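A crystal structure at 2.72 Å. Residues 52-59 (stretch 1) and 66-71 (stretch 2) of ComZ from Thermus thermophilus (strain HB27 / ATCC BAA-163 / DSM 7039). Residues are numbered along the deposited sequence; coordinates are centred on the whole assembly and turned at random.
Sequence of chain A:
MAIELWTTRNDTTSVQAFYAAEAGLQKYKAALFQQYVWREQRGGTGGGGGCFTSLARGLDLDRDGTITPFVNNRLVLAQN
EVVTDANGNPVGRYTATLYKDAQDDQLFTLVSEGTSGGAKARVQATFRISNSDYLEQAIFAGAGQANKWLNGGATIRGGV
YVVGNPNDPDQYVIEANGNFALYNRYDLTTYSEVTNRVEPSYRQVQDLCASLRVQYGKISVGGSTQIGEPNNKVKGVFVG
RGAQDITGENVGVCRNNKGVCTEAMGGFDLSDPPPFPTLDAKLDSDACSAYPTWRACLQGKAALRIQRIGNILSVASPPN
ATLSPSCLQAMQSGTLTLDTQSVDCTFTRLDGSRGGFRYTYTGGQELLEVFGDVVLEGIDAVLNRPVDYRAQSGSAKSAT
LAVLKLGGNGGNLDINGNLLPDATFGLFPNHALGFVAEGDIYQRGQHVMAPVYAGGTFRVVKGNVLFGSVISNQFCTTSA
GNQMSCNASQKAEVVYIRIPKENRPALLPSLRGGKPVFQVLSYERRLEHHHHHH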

# COMPACT_ATOMS: atom_id res chain seq x y z
N PHE A 52 1.66 -5.58 -9.53
CA PHE A 52 0.25 -5.62 -9.93
C PHE A 52 0.07 -4.95 -11.29
O PHE A 52 0.59 -3.85 -11.51
N THR A 53 -0.68 -5.60 -12.17
CA THR A 53 -1.03 -5.05 -13.47
C THR A 53 -2.50 -5.35 -13.73
O THR A 53 -2.98 -6.45 -13.42
N SER A 54 -3.22 -4.39 -14.32
CA SER A 54 -4.66 -4.57 -14.44
C SER A 54 -5.03 -5.62 -15.48
O SER A 54 -4.31 -5.93 -16.43
N LEU A 55 -6.27 -6.07 -15.31
CA LEU A 55 -6.83 -7.10 -16.17
C LEU A 55 -6.87 -6.64 -17.62
O LEU A 55 -6.74 -7.46 -18.53
N ALA A 56 -7.02 -5.33 -17.84
CA ALA A 56 -7.15 -4.89 -19.23
C ALA A 56 -5.88 -5.09 -20.04
O ALA A 56 -5.92 -5.03 -21.27
N ARG A 57 -4.77 -5.40 -19.38
CA ARG A 57 -3.50 -5.59 -20.06
C ARG A 57 -3.17 -7.05 -20.22
O ARG A 57 -2.05 -7.39 -20.58
N GLY A 58 -4.12 -7.92 -19.97
CA GLY A 58 -3.93 -9.33 -20.21
C GLY A 58 -4.20 -10.14 -18.96
O GLY A 58 -4.53 -9.61 -17.91
N LEU A 59 -4.05 -11.44 -19.11
CA LEU A 59 -4.23 -12.35 -18.00
C LEU A 59 -2.93 -13.05 -17.70
O LEU A 59 -2.10 -13.27 -18.58
N THR A 66 3.84 -13.92 -15.90
CA THR A 66 3.82 -13.89 -17.36
C THR A 66 2.43 -13.49 -17.78
O THR A 66 1.45 -14.14 -17.41
N ILE A 67 2.32 -12.43 -18.58
CA ILE A 67 1.02 -11.92 -18.99
C ILE A 67 0.85 -12.22 -20.47
O ILE A 67 1.75 -11.92 -21.27
N THR A 68 -0.29 -12.75 -20.82
CA THR A 68 -0.56 -12.96 -22.21
C THR A 68 -1.57 -11.88 -22.45
O THR A 68 -2.57 -11.82 -21.79
N PRO A 69 -1.29 -10.99 -23.38
CA PRO A 69 -2.13 -9.84 -23.66
C PRO A 69 -3.25 -10.08 -24.62
O PRO A 69 -3.37 -11.13 -25.19
N PHE A 70 -4.06 -9.06 -24.80
CA PHE A 70 -5.17 -9.12 -25.69
C PHE A 70 -4.67 -8.66 -27.01
O PHE A 70 -3.99 -7.69 -27.07
N VAL A 71 -5.05 -9.35 -28.07
CA VAL A 71 -4.69 -8.93 -29.40
C VAL A 71 -5.96 -8.50 -30.06
O VAL A 71 -6.91 -9.24 -30.14

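The polar link between the stretches is made by backbone alone. L59 and T68 form a single antiparallel bridge: L59 N donates to T68 O at 3.1 Å, and T68 N donates to L59 O at 2.9 Å. L59 O also receives a CA-H...O contact from I67 CA at 3.4 Å. No side chain hydrogen-bonds across the contact.

Side-chain packing centres on I67 and F70, which mostly meet the backbone of stretch 1. I67 leaves the backbone sideways, with chi1 m and chi2 m. I67 CD1 lies 3.9 Å from T53 CG2; T53 is a t rotamer whose CA-to-CB bond points toward stretch 2. I67 CG2 lies 3.3 Å from R57 O and 3.7 Å from G58 CA. F70, chi1 m, also starts sideways, but its ring end comes nearer to stretch 1. L55 O sits at the edge of the F70 ring, 3.6 Å from F70 CE1, and A56 O is 3.6 Å from F70 CD1. The ring thus meets backbone carbonyls, while the side chains of L55 and A56 point away.

The backbones come close at G58, where G58 CA is 3.2 Å from T68 O. A CB here would clash with T68 O, I67 CG2 and P69 CA. Its backbone angles also call for glycine.

L59 (m, t) and R57 (chi1 m) point away from stretch 2. Within stretch 1, A56 N makes a weak hydrogen bond to S54 OG at 3.1 Å.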

# COMPACT_ATOMS: atom_id res chain seq x y z
CB PHE A 52 -0.66 -4.92 -8.90
CG PHE A 52 -2.00 -4.48 -9.47
CD1 PHE A 52 -2.19 -3.21 -10.01
CD2 PHE A 52 -3.08 -5.38 -9.52
CE1 PHE A 52 -3.45 -2.84 -10.56
CE2 PHE A 52 -4.32 -5.01 -10.06
CZ PHE A 52 -4.51 -3.76 -10.58
CB THR A 53 -0.14 -5.63 -14.60
OG1 THR A 53 -0.69 -5.26 -15.87
CG2 THR A 53 -0.02 -7.15 -14.51
CB SER A 54 -5.38 -3.27 -14.78
OG SER A 54 -5.52 -3.14 -16.18
CB LEU A 55 -8.23 -7.39 -15.67
CG LEU A 55 -8.64 -8.83 -15.54
CD1 LEU A 55 -7.45 -9.59 -15.01
CD2 LEU A 55 -9.70 -8.81 -14.49
CB ALA A 56 -7.58 -3.43 -19.27
CB ARG A 57 -2.37 -4.90 -19.30
CG ARG A 57 -2.47 -3.39 -19.26
CD ARG A 57 -1.22 -2.78 -19.86
NE ARG A 57 -0.03 -3.59 -19.60
CZ ARG A 57 0.85 -3.38 -18.62
NH1 ARG A 57 0.69 -2.34 -17.80
NH2 ARG A 57 1.88 -4.20 -18.50
CB LEU A 59 -5.29 -13.41 -18.31
CG LEU A 59 -6.65 -12.91 -18.77
CD1 LEU A 59 -7.62 -14.08 -18.79
CD2 LEU A 59 -7.14 -11.83 -17.86
CB THR A 66 4.17 -15.26 -17.93
OG1 THR A 66 5.37 -15.74 -17.34
CG2 THR A 66 4.31 -15.18 -19.46
CB ILE A 67 0.91 -10.40 -18.74
CG1 ILE A 67 1.04 -10.05 -17.24
CG2 ILE A 67 -0.42 -9.90 -19.31
CD1 ILE A 67 -0.12 -10.52 -16.37
CB THR A 68 -1.04 -14.38 -22.51
OG1 THR A 68 -2.37 -14.33 -22.99
CG2 THR A 68 -1.01 -15.23 -21.30
CB PRO A 69 -1.15 -8.89 -24.29
CG PRO A 69 -0.32 -9.79 -25.09
CD PRO A 69 -0.14 -11.02 -24.28
CB PHE A 70 -6.19 -8.10 -25.25
CG PHE A 70 -7.07 -8.53 -24.14
CD1 PHE A 70 -6.81 -8.15 -22.86
CD2 PHE A 70 -8.16 -9.29 -24.38
CE1 PHE A 70 -7.62 -8.53 -21.84
CE2 PHE A 70 -8.98 -9.68 -23.37
CZ PHE A 70 -8.71 -9.30 -22.09
CB VAL A 71 -4.03 -10.02 -30.21
CG1 VAL A 71 -3.31 -9.42 -31.38
CG2 VAL A 71 -3.06 -10.77 -29.35